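Local coordinates for N-isopropylammelide isopropylaminohydrolase (Burkholderia multivorans ATCC 17616, PDB 6NBO), which belongs to the amidohydrolase family of TIM-barrel proteins and holds zinc ions at a site of histidine and aspartate residues, at residues 153-158 with 352-357; 173-178 with 208-213; 232-237 with 267-272. All blocks are in the same frame, centred on the assembly; numbering follows the deposited sequence.

Contact 1: residues 153-158 with 352-357; sequences EIQIVA and CGFDAY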
loop_
_atom_site.group_PDB
_atom_site.type_symbol
_atom_site.label_atom_id
_atom_site.label_comp_id
_atom_site.label_asym_id
_atom_site.label_seq_id
_atom_site.Cartn_x
_atom_site.Cartn_y
_atom_site.Cartn_z
ATOM N N GLU A 153 5.079 9.750 2.322
ATOM C CA GLU A 153 3.952 10.167 1.505
ATOM C C GLU A 153 2.791 9.204 1.733
ATOM O O GLU A 153 2.953 7.981 1.635
ATOM C CB GLU A 153 4.333 10.200 0.028
ATOM C CG GLU A 153 3.178 10.601 -0.852
ATOM C CD GLU A 153 3.505 10.510 -2.330
ATOM O OE1 GLU A 153 4.637 10.110 -2.687
ATOM O OE2 GLU A 153 2.620 10.840 -3.135
ATOM N N ILE A 154 1.623 9.745 2.043
ATOM C CA ILE A 154 0.501 8.917 2.467
ATOM C C ILE A 154 -0.696 9.252 1.587
ATOM O O ILE A 154 -1.144 10.403 1.567
ATOM C CB ILE A 154 0.164 9.117 3.959
ATOM C CG1 ILE A 154 1.380 8.788 4.838
ATOM C CG2 ILE A 154 -1.027 8.221 4.356
ATOM C CD1 ILE A 154 1.118 8.982 6.363
ATOM N N GLN A 155 -1.188 8.253 0.846
ATOM C CA GLN A 155 -2.472 8.334 0.161
ATOM C C GLN A 155 -3.556 7.831 1.102
ATOM O O GLN A 155 -3.378 6.812 1.772
ATOM C CB GLN A 155 -2.471 7.492 -1.123
ATOM C CG GLN A 155 -1.508 7.986 -2.203
ATOM C CD GLN A 155 -1.448 7.040 -3.396
ATOM O OE1 GLN A 155 -1.979 5.928 -3.358
ATOM N NE2 GLN A 155 -0.794 7.481 -4.455
ATOM N N ILE A 156 -4.682 8.538 1.154
ATOM C CA ILE A 156 -5.780 8.183 2.058
ATOM C C ILE A 156 -7.007 7.794 1.234
ATOM O O ILE A 156 -7.473 8.584 0.403
ATOM C CB ILE A 156 -6.118 9.343 3.011
ATOM C CG1 ILE A 156 -4.959 9.580 4.000
ATOM C CG2 ILE A 156 -7.425 9.046 3.745
ATOM C CD1 ILE A 156 -5.071 10.901 4.773
ATOM N N VAL A 157 -7.542 6.597 1.489
ATOM C CA VAL A 157 -8.780 6.120 0.883
ATOM C C VAL A 157 -9.899 6.264 1.911
ATOM O O VAL A 157 -9.833 5.665 2.990
ATOM C CB VAL A 157 -8.665 4.652 0.439
ATOM C CG1 VAL A 157 -9.918 4.253 -0.354
ATOM C CG2 VAL A 157 -7.406 4.421 -0.383
ATOM N N ALA A 158 -10.942 7.023 1.573
ATOM C CA ALA A 158 -12.098 7.184 2.461
ATOM C C ALA A 158 -12.959 5.928 2.376
ATOM O O ALA A 158 -13.630 5.705 1.363
ATOM C CB ALA A 158 -12.896 8.426 2.066
ATOM N N CYS A 352 -0.214 2.231 -7.459
ATOM C CA CYS A 352 -0.832 3.277 -6.646
ATOM C C CYS A 352 -0.692 4.671 -7.235
ATOM O O CYS A 352 -1.299 5.612 -6.710
ATOM C CB CYS A 352 -0.225 3.293 -5.232
ATOM S SG CYS A 352 -0.605 1.820 -4.260
ATOM N N GLY A 353 0.105 4.844 -8.281
ATOM C CA GLY A 353 0.303 6.184 -8.802
ATOM C C GLY A 353 1.228 7.030 -7.951
ATOM O O GLY A 353 1.074 8.253 -7.910
ATOM N N PHE A 354 2.163 6.403 -7.242
ATOM C CA PHE A 354 3.240 7.108 -6.555
ATOM C C PHE A 354 4.291 7.506 -7.587
ATOM O O PHE A 354 4.923 6.635 -8.183
ATOM C CB PHE A 354 3.862 6.212 -5.488
ATOM C CG PHE A 354 3.040 6.079 -4.237
ATOM C CD1 PHE A 354 2.784 7.191 -3.443
ATOM C CD2 PHE A 354 2.554 4.839 -3.831
ATOM C CE1 PHE A 354 2.051 7.069 -2.260
ATOM C CE2 PHE A 354 1.806 4.714 -2.649
ATOM C CZ PHE A 354 1.551 5.840 -1.876
ATOM N N ASP A 355 4.483 8.806 -7.795
ATOM C CA ASP A 355 5.331 9.304 -8.873
ATOM C C ASP A 355 6.783 9.473 -8.417
ATOM O O ASP A 355 7.093 9.429 -7.226
ATOM C CB ASP A 355 4.790 10.639 -9.384
ATOM C CG ASP A 355 3.343 10.542 -9.845
ATOM O OD1 ASP A 355 3.032 9.633 -10.646
ATOM O OD2 ASP A 355 2.518 11.370 -9.398
ATOM N N ALA A 356 7.678 9.689 -9.397
ATOM C CA ALA A 356 9.101 9.951 -9.137
ATOM C C ALA A 356 9.721 8.846 -8.283
ATOM O O ALA A 356 10.478 9.102 -7.344
ATOM C CB ALA A 356 9.298 11.319 -8.477
ATOM N N TYR A 357 9.397 7.606 -8.620
ATOM C CA TYR A 357 9.792 6.444 -7.844
ATOM C C TYR A 357 11.047 5.806 -8.433
ATOM O O TYR A 357 11.222 5.757 -9.649
ATOM C CB TYR A 357 8.663 5.412 -7.817
ATOM C CG TYR A 357 8.995 4.264 -6.907
ATOM C CD1 TYR A 357 8.809 4.383 -5.543
ATOM C CD2 TYR A 357 9.535 3.074 -7.406
ATOM C CE1 TYR A 357 9.147 3.355 -4.680
ATOM C CE2 TYR A 357 9.879 2.038 -6.553
ATOM C CZ TYR A 357 9.671 2.189 -5.191
ATOM O OH TYR A 357 10.004 1.194 -4.319
HETATM O O HOH W 1 3.305 10.689 -5.771
#
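Q155 and F354 reach toward each other tip to tip, and the flat end of Q155 stacks on the phenyl ring. The amide and ring planes are only 16° apart. Q155 CD lies 3.6 Å from F354 CZ, and Q155 NE2 sits above the same face, offset toward the rim. Q155 CG is anti to the carbonyl carbon (chi1 -65°), and the chain beyond it is extended, which carries the amide out to the ring and to C352 O. The amide then meets the end of helix 346-352: Q155 NE2 donates to C352 O at 3.0 Å. That acceptor is near the amide plane of Q155, but the donor stands well above the carbonyl plane of C352. Q155 OE1 accepts from R124, so both ends of the amide are held.

E153 slides past the ring, with CD at its edge and the carboxylate turned 82° from it. E153 OE1 comes within 3.5 Å of F354 CD1 and forms salt bridges with R364 and R122. E153 OE2 accepts a hydrogen bond from a water 2.7 Å away, and that water accepts from D355 N. G353, at positive phi, forms a Schellman motif that ends the helix and turns the chain toward F354. F354 also touches V62 and R122. The arrangement joins a post-helix loop to neighbouring strands of a TIM barrel, at the starts of strands 120-128 and 153-159.

Contact 2: residues 173-178 with 208-213; sequences LLADAL and AERYGR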
loop_
_atom_site.group_PDB
_atom_site.type_symbol
_atom_site.label_atom_id
_atom_site.label_comp_id
_atom_site.label_asym_id
_atom_site.label_seq_id
_atom_site.Cartn_x
_atom_site.Cartn_y
_atom_site.Cartn_z
ATOM N N LEU A 173 -21.208 12.066 3.559
ATOM C CA LEU A 173 -20.022 12.040 4.399
ATOM C C LEU A 173 -18.784 11.698 3.585
ATOM O O LEU A 173 -17.719 12.286 3.788
ATOM C CB LEU A 173 -20.223 11.030 5.525
ATOM C CG LEU A 173 -19.226 11.053 6.662
ATOM C CD1 LEU A 173 -19.276 12.412 7.386
ATOM C CD2 LEU A 173 -19.586 9.928 7.593
ATOM N N LEU A 174 -18.909 10.740 2.665
ATOM C CA LEU A 174 -17.795 10.373 1.802
ATOM C C LEU A 174 -17.387 11.535 0.911
ATOM O O LEU A 174 -16.193 11.749 0.668
ATOM C CB LEU A 174 -18.178 9.156 0.952
ATOM C CG LEU A 174 -18.316 7.833 1.715
ATOM C CD1 LEU A 174 -18.918 6.711 0.837
ATOM C CD2 LEU A 174 -16.958 7.403 2.264
ATOM N N ALA A 175 -18.365 12.286 0.398
ATOM C CA ALA A 175 -18.043 13.499 -0.346
ATOM C C ALA A 175 -17.289 14.487 0.534
ATOM O O ALA A 175 -16.291 15.083 0.110
ATOM C CB ALA A 175 -19.322 14.130 -0.898
ATOM N N ASP A 176 -17.765 14.685 1.767
ATOM C CA ASP A 176 -17.058 15.552 2.709
ATOM C C ASP A 176 -15.638 15.063 2.951
ATOM O O ASP A 176 -14.718 15.872 3.118
ATOM C CB ASP A 176 -17.807 15.623 4.040
ATOM C CG ASP A 176 -19.122 16.347 3.924
ATOM O OD1 ASP A 176 -19.363 16.980 2.873
ATOM O OD2 ASP A 176 -19.913 16.277 4.884
ATOM N N ALA A 177 -15.439 13.742 2.986
ATOM C CA ALA A 177 -14.104 13.205 3.227
ATOM C C ALA A 177 -13.161 13.571 2.090
ATOM O O ALA A 177 -12.014 13.971 2.322
ATOM C CB ALA A 177 -14.168 11.682 3.397
ATOM N N LEU A 178 -13.615 13.404 0.846
ATOM C CA LEU A 178 -12.792 13.809 -0.291
ATOM C C LEU A 178 -12.486 15.299 -0.235
ATOM O O LEU A 178 -11.338 15.714 -0.435
ATOM C CB LEU A 178 -13.495 13.457 -1.601
ATOM C CG LEU A 178 -13.808 11.977 -1.798
ATOM C CD1 LEU A 178 -14.478 11.755 -3.145
ATOM C CD2 LEU A 178 -12.553 11.129 -1.675
ATOM N N ALA A 208 -16.972 9.884 -6.684
ATOM C CA ALA A 208 -15.590 10.055 -7.122
ATOM C C ALA A 208 -15.516 10.954 -8.348
ATOM O O ALA A 208 -14.628 11.811 -8.450
ATOM C CB ALA A 208 -14.958 8.697 -7.418
ATOM N N GLU A 209 -16.447 10.776 -9.284
ATOM C CA GLU A 209 -16.455 11.598 -10.489
ATOM C C GLU A 209 -16.650 13.066 -10.143
ATOM O O GLU A 209 -16.051 13.945 -10.771
ATOM C CB GLU A 209 -17.556 11.119 -11.438
ATOM C CG GLU A 209 -17.660 11.900 -12.739
ATOM C CD GLU A 209 -16.835 11.286 -13.859
ATOM O OE1 GLU A 209 -15.866 10.552 -13.563
ATOM O OE2 GLU A 209 -17.168 11.536 -15.038
ATOM N N ARG A 210 -17.479 13.344 -9.136
ATOM C CA ARG A 210 -17.740 14.726 -8.750
ATOM C C ARG A 210 -16.478 15.425 -8.262
ATOM O O ARG A 210 -16.288 16.618 -8.520
ATOM C CB ARG A 210 -18.823 14.772 -7.674
ATOM C CG ARG A 210 -18.942 16.110 -6.954
ATOM C CD ARG A 210 -20.358 16.310 -6.444
ATOM N NE ARG A 210 -20.865 15.089 -5.828
ATOM C CZ ARG A 210 -21.111 14.947 -4.531
ATOM N NH1 ARG A 210 -20.923 15.964 -3.695
ATOM N NH2 ARG A 210 -21.560 13.790 -4.075
ATOM N N TYR A 211 -15.605 14.709 -7.563
ATOM C CA TYR A 211 -14.361 15.279 -7.072
ATOM C C TYR A 211 -13.176 14.942 -7.963
ATOM O O TYR A 211 -12.049 15.328 -7.642
ATOM C CB TYR A 211 -14.107 14.803 -5.628
ATOM C CG TYR A 211 -15.102 15.444 -4.684
ATOM C CD1 TYR A 211 -16.347 14.875 -4.466
ATOM C CD2 TYR A 211 -14.821 16.665 -4.071
ATOM C CE1 TYR A 211 -17.272 15.482 -3.630
ATOM C CE2 TYR A 211 -15.731 17.282 -3.241
ATOM C CZ TYR A 211 -16.958 16.693 -3.023
ATOM O OH TYR A 211 -17.864 17.312 -2.191
ATOM N N GLY A 212 -13.410 14.263 -9.081
ATOM C CA GLY A 212 -12.341 13.880 -9.986
ATOM C C GLY A 212 -11.334 12.929 -9.381
ATOM O O GLY A 212 -10.140 13.003 -9.701
ATOM N N ARG A 213 -11.783 12.024 -8.519
ATOM C CA ARG A 213 -10.873 11.149 -7.794
ATOM C C ARG A 213 -11.001 9.717 -8.284
ATOM O O ARG A 213 -12.005 9.326 -8.883
ATOM C CB ARG A 213 -11.138 11.178 -6.285
ATOM C CG ARG A 213 -11.198 12.559 -5.681
ATOM C CD ARG A 213 -9.884 13.318 -5.754
ATOM N NE ARG A 213 -10.106 14.655 -5.217
ATOM C CZ ARG A 213 -10.132 14.930 -3.919
ATOM N NH1 ARG A 213 -9.921 13.966 -3.035
ATOM N NH2 ARG A 213 -10.374 16.163 -3.504
HETATM O O HOH W 2 -18.678 17.896 0.412
#
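Two consecutive helices of the outer layer of the barrel, 170-180 and 197-211, meet where A175 and L178 face Y211 and R213. L178 and A175 pack against the tyrosine ring. L178 CB lies over one face, offset toward the rim, in a CH-pi contact 4.3 Å from the centroid of the Y211 ring. L178 CG is anti to the carbonyl carbon (chi1 -59°), and CD1 further out comes 3.9 Å from Y211 CD1. On the same ring, A175 CB packs 3.7 Å from Y211 CE1. The hydroxyl reaches past A175 to a water 2.8 Å from Y211 OH. This water donates to D176 OD1, so it joins the two helices at their polar margin.

R213 makes the direct polar link. Its NH2 donates to L178 O at 3.2 Å with an N-H...O angle of 144°, and NH1 adds a weak bond to the same oxygen. The NH2 donor stands above the carbonyl plane, while the oxygen is tilted from the guanidinium plane. The arginine chain bends at chi2 (-65°), which turns CD aside. NE makes a weak bond to Y211 O, and NH1 has a second weak partner in A182 O.

G212 has positive phi and ends its helix in a Schellman motif. R213 N bonds back to A208 O at 2.9 Å, and R213 follows as the first residue beyond the glycine. Side-by-side packing of successive outer helices is typical of a TIM barrel; here Y211 and, just beyond the helix, R213 meet the neighbouring helix.

Contact 3: residues 232-237 with 267-272; sequences LILQRT and ARMAEL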
loop_
_atom_site.group_PDB
_atom_site.type_symbol
_atom_site.label_atom_id
_atom_site.label_comp_id
_atom_site.label_asym_id
_atom_site.label_seq_id
_atom_site.Cartn_x
_atom_site.Cartn_y
_atom_site.Cartn_z
ATOM N N LEU A 232 -19.264 -5.339 -13.101
ATOM C CA LEU A 232 -19.958 -4.063 -12.947
ATOM C C LEU A 232 -18.969 -2.923 -12.753
ATOM O O LEU A 232 -19.093 -1.865 -13.383
ATOM C CB LEU A 232 -20.922 -4.114 -11.758
ATOM C CG LEU A 232 -22.267 -4.817 -11.904
ATOM C CD1 LEU A 232 -23.061 -4.629 -10.622
ATOM C CD2 LEU A 232 -23.028 -4.252 -13.089
ATOM N N ILE A 233 -17.992 -3.118 -11.868
ATOM C CA ILE A 233 -16.998 -2.088 -11.583
ATOM C C ILE A 233 -16.209 -1.739 -12.843
ATOM O O ILE A 233 -15.993 -0.562 -13.161
ATOM C CB ILE A 233 -16.081 -2.565 -10.446
ATOM C CG1 ILE A 233 -16.865 -2.593 -9.128
ATOM C CG2 ILE A 233 -14.841 -1.684 -10.342
ATOM C CD1 ILE A 233 -16.239 -3.476 -8.063
ATOM N N LEU A 234 -15.769 -2.762 -13.581
ATOM C CA LEU A 234 -14.982 -2.516 -14.788
ATOM C C LEU A 234 -15.820 -1.845 -15.876
ATOM O O LEU A 234 -15.316 -0.993 -16.619
ATOM C CB LEU A 234 -14.388 -3.832 -15.298
ATOM C CG LEU A 234 -13.414 -4.537 -14.340
ATOM C CD1 LEU A 234 -12.966 -5.869 -14.908
ATOM C CD2 LEU A 234 -12.212 -3.652 -14.040
ATOM N N GLN A 235 -17.094 -2.231 -16.000
ATOM C CA GLN A 235 -17.989 -1.557 -16.943
ATOM C C GLN A 235 -18.058 -0.065 -16.662
ATOM O O GLN A 235 -17.957 0.763 -17.577
ATOM C CB GLN A 235 -19.395 -2.146 -16.858
ATOM C CG GLN A 235 -19.598 -3.471 -17.522
ATOM C CD GLN A 235 -21.081 -3.760 -17.673
ATOM O OE1 GLN A 235 -21.857 -2.873 -18.024
ATOM N NE2 GLN A 235 -21.482 -4.991 -17.388
ATOM N N ARG A 236 -18.268 0.294 -15.397
ATOM C CA ARG A 236 -18.369 1.697 -15.027
ATOM C C ARG A 236 -17.039 2.411 -15.244
ATOM O O ARG A 236 -17.005 3.550 -15.728
ATOM C CB ARG A 236 -18.821 1.807 -13.566
ATOM C CG ARG A 236 -19.584 3.073 -13.249
ATOM C CD ARG A 236 -20.975 3.040 -13.879
ATOM N NE ARG A 236 -21.590 4.364 -13.898
ATOM C CZ ARG A 236 -21.831 5.062 -15.006
ATOM N NH1 ARG A 236 -22.389 6.263 -14.924
ATOM N NH2 ARG A 236 -21.529 4.557 -16.198
ATOM N N THR A 237 -15.932 1.748 -14.897
ATOM C CA THR A 237 -14.603 2.321 -15.112
ATOM C C THR A 237 -14.391 2.685 -16.575
ATOM O O THR A 237 -13.883 3.765 -16.898
ATOM C CB THR A 237 -13.530 1.325 -14.667
ATOM O OG1 THR A 237 -13.713 0.997 -13.283
ATOM C CG2 THR A 237 -12.141 1.921 -14.874
ATOM N N ALA A 267 -7.699 -9.512 -18.381
ATOM C CA ALA A 267 -7.429 -8.788 -19.620
ATOM C C ALA A 267 -8.101 -7.424 -19.602
ATOM O O ALA A 267 -7.493 -6.420 -19.987
ATOM C CB ALA A 267 -7.892 -9.604 -20.830
ATOM N N ARG A 268 -9.342 -7.363 -19.109
ATOM C CA ARG A 268 -10.049 -6.090 -19.026
ATOM C C ARG A 268 -9.384 -5.157 -18.034
ATOM O O ARG A 268 -9.248 -3.956 -18.301
ATOM C CB ARG A 268 -11.509 -6.326 -18.641
ATOM C CG ARG A 268 -12.292 -7.032 -19.737
ATOM C CD ARG A 268 -13.624 -7.531 -19.219
ATOM N NE ARG A 268 -14.497 -6.432 -18.821
ATOM C CZ ARG A 268 -15.644 -6.603 -18.182
ATOM N NH1 ARG A 268 -16.036 -7.827 -17.871
ATOM N NH2 ARG A 268 -16.386 -5.555 -17.851
ATOM N N MET A 269 -8.973 -5.688 -16.875
ATOM C CA MET A 269 -8.262 -4.869 -15.905
ATOM C C MET A 269 -6.973 -4.303 -16.492
ATOM O O MET A 269 -6.659 -3.125 -16.295
ATOM C CB MET A 269 -7.979 -5.692 -14.644
ATOM C CG MET A 269 -9.265 -6.218 -14.002
ATOM S SD MET A 269 -8.954 -7.453 -12.739
ATOM C CE MET A 269 -8.019 -6.456 -11.614
ATOM N N ALA A 270 -6.210 -5.123 -17.218
ATOM C CA ALA A 270 -4.979 -4.622 -17.817
ATOM C C ALA A 270 -5.275 -3.477 -18.780
ATOM O O ALA A 270 -4.619 -2.429 -18.746
ATOM C CB ALA A 270 -4.248 -5.752 -18.543
ATOM N N GLU A 271 -6.275 -3.670 -19.645
ATOM C CA GLU A 271 -6.670 -2.641 -20.604
ATOM C C GLU A 271 -7.015 -1.327 -19.906
ATOM O O GLU A 271 -6.647 -0.249 -20.383
ATOM C CB GLU A 271 -7.853 -3.150 -21.434
ATOM C CG GLU A 271 -8.413 -2.146 -22.425
ATOM C CD GLU A 271 -7.364 -1.640 -23.396
ATOM O OE1 GLU A 271 -6.538 -2.455 -23.860
ATOM O OE2 GLU A 271 -7.356 -0.425 -23.689
ATOM N N LEU A 272 -7.701 -1.393 -18.767
ATOM C CA LEU A 272 -8.163 -0.193 -18.081
ATOM C C LEU A 272 -7.154 0.351 -17.079
ATOM O O LEU A 272 -7.446 1.341 -16.400
ATOM C CB LEU A 272 -9.493 -0.477 -17.375
ATOM C CG LEU A 272 -10.649 -0.693 -18.352
ATOM C CD1 LEU A 272 -11.854 -1.302 -17.664
ATOM C CD2 LEU A 272 -11.015 0.639 -18.981
#
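The guanidinium of R268 has L234 CD1 over the centre of one face, 4.2 Å above its plane. At the edge, near that plane, lies Q235 CG, 3.8 Å from R268 NH2. The amide of Q235 is turned 38° from the guanidinium. R268 NH2 also comes 3.7 Å from L234 CB. D231 holds both polar ends: it forms a salt bridge with R268 NH1 and accepts from Q235 NE2. The R268 chain bends at chi3 (65°), which swings NE out of the extended path of the chain.

These are two outer helices of the TIM barrel, 223-239 and 259-272, with strand 246-250 between them in sequence. They run roughly parallel, at 28°, and their short segments come within 10.7 Å axis to axis. No hydrogen bond joins the segments. Apolar packing continues beyond the arginine. L234 CD1 meets M269 CG at 3.8 Å, and both side chains also touch V274. L272 CD1 packs 3.6 Å from L234 O and more loosely against T237 CG2. T237 OG1 is turned back into its own helix and donates to I233 O at 2.8 Å, an oxygen that also accepts from T237 N.

The N-terminal strands come first, and the chain then enters the barrel through strand 56-66. Contact 1 opens on strand 153-159 and closes only at 352-357, after all eight parallel barrel strands have been passed. The two shorter loops fall within that span. Contact 2 joins helix 170-180 to helix 197-211. Contact 3 follows in series and joins helix 223-239 to helix 259-272. No loops cross. Contacts 1 and 2 touch directly, with A158 CB 3.7 Å from A177 CB, so a strand backs onto the helix that follows it. Contacts 2 and 3 do not touch, but F205 of helix 197-211 meets R236 and T237.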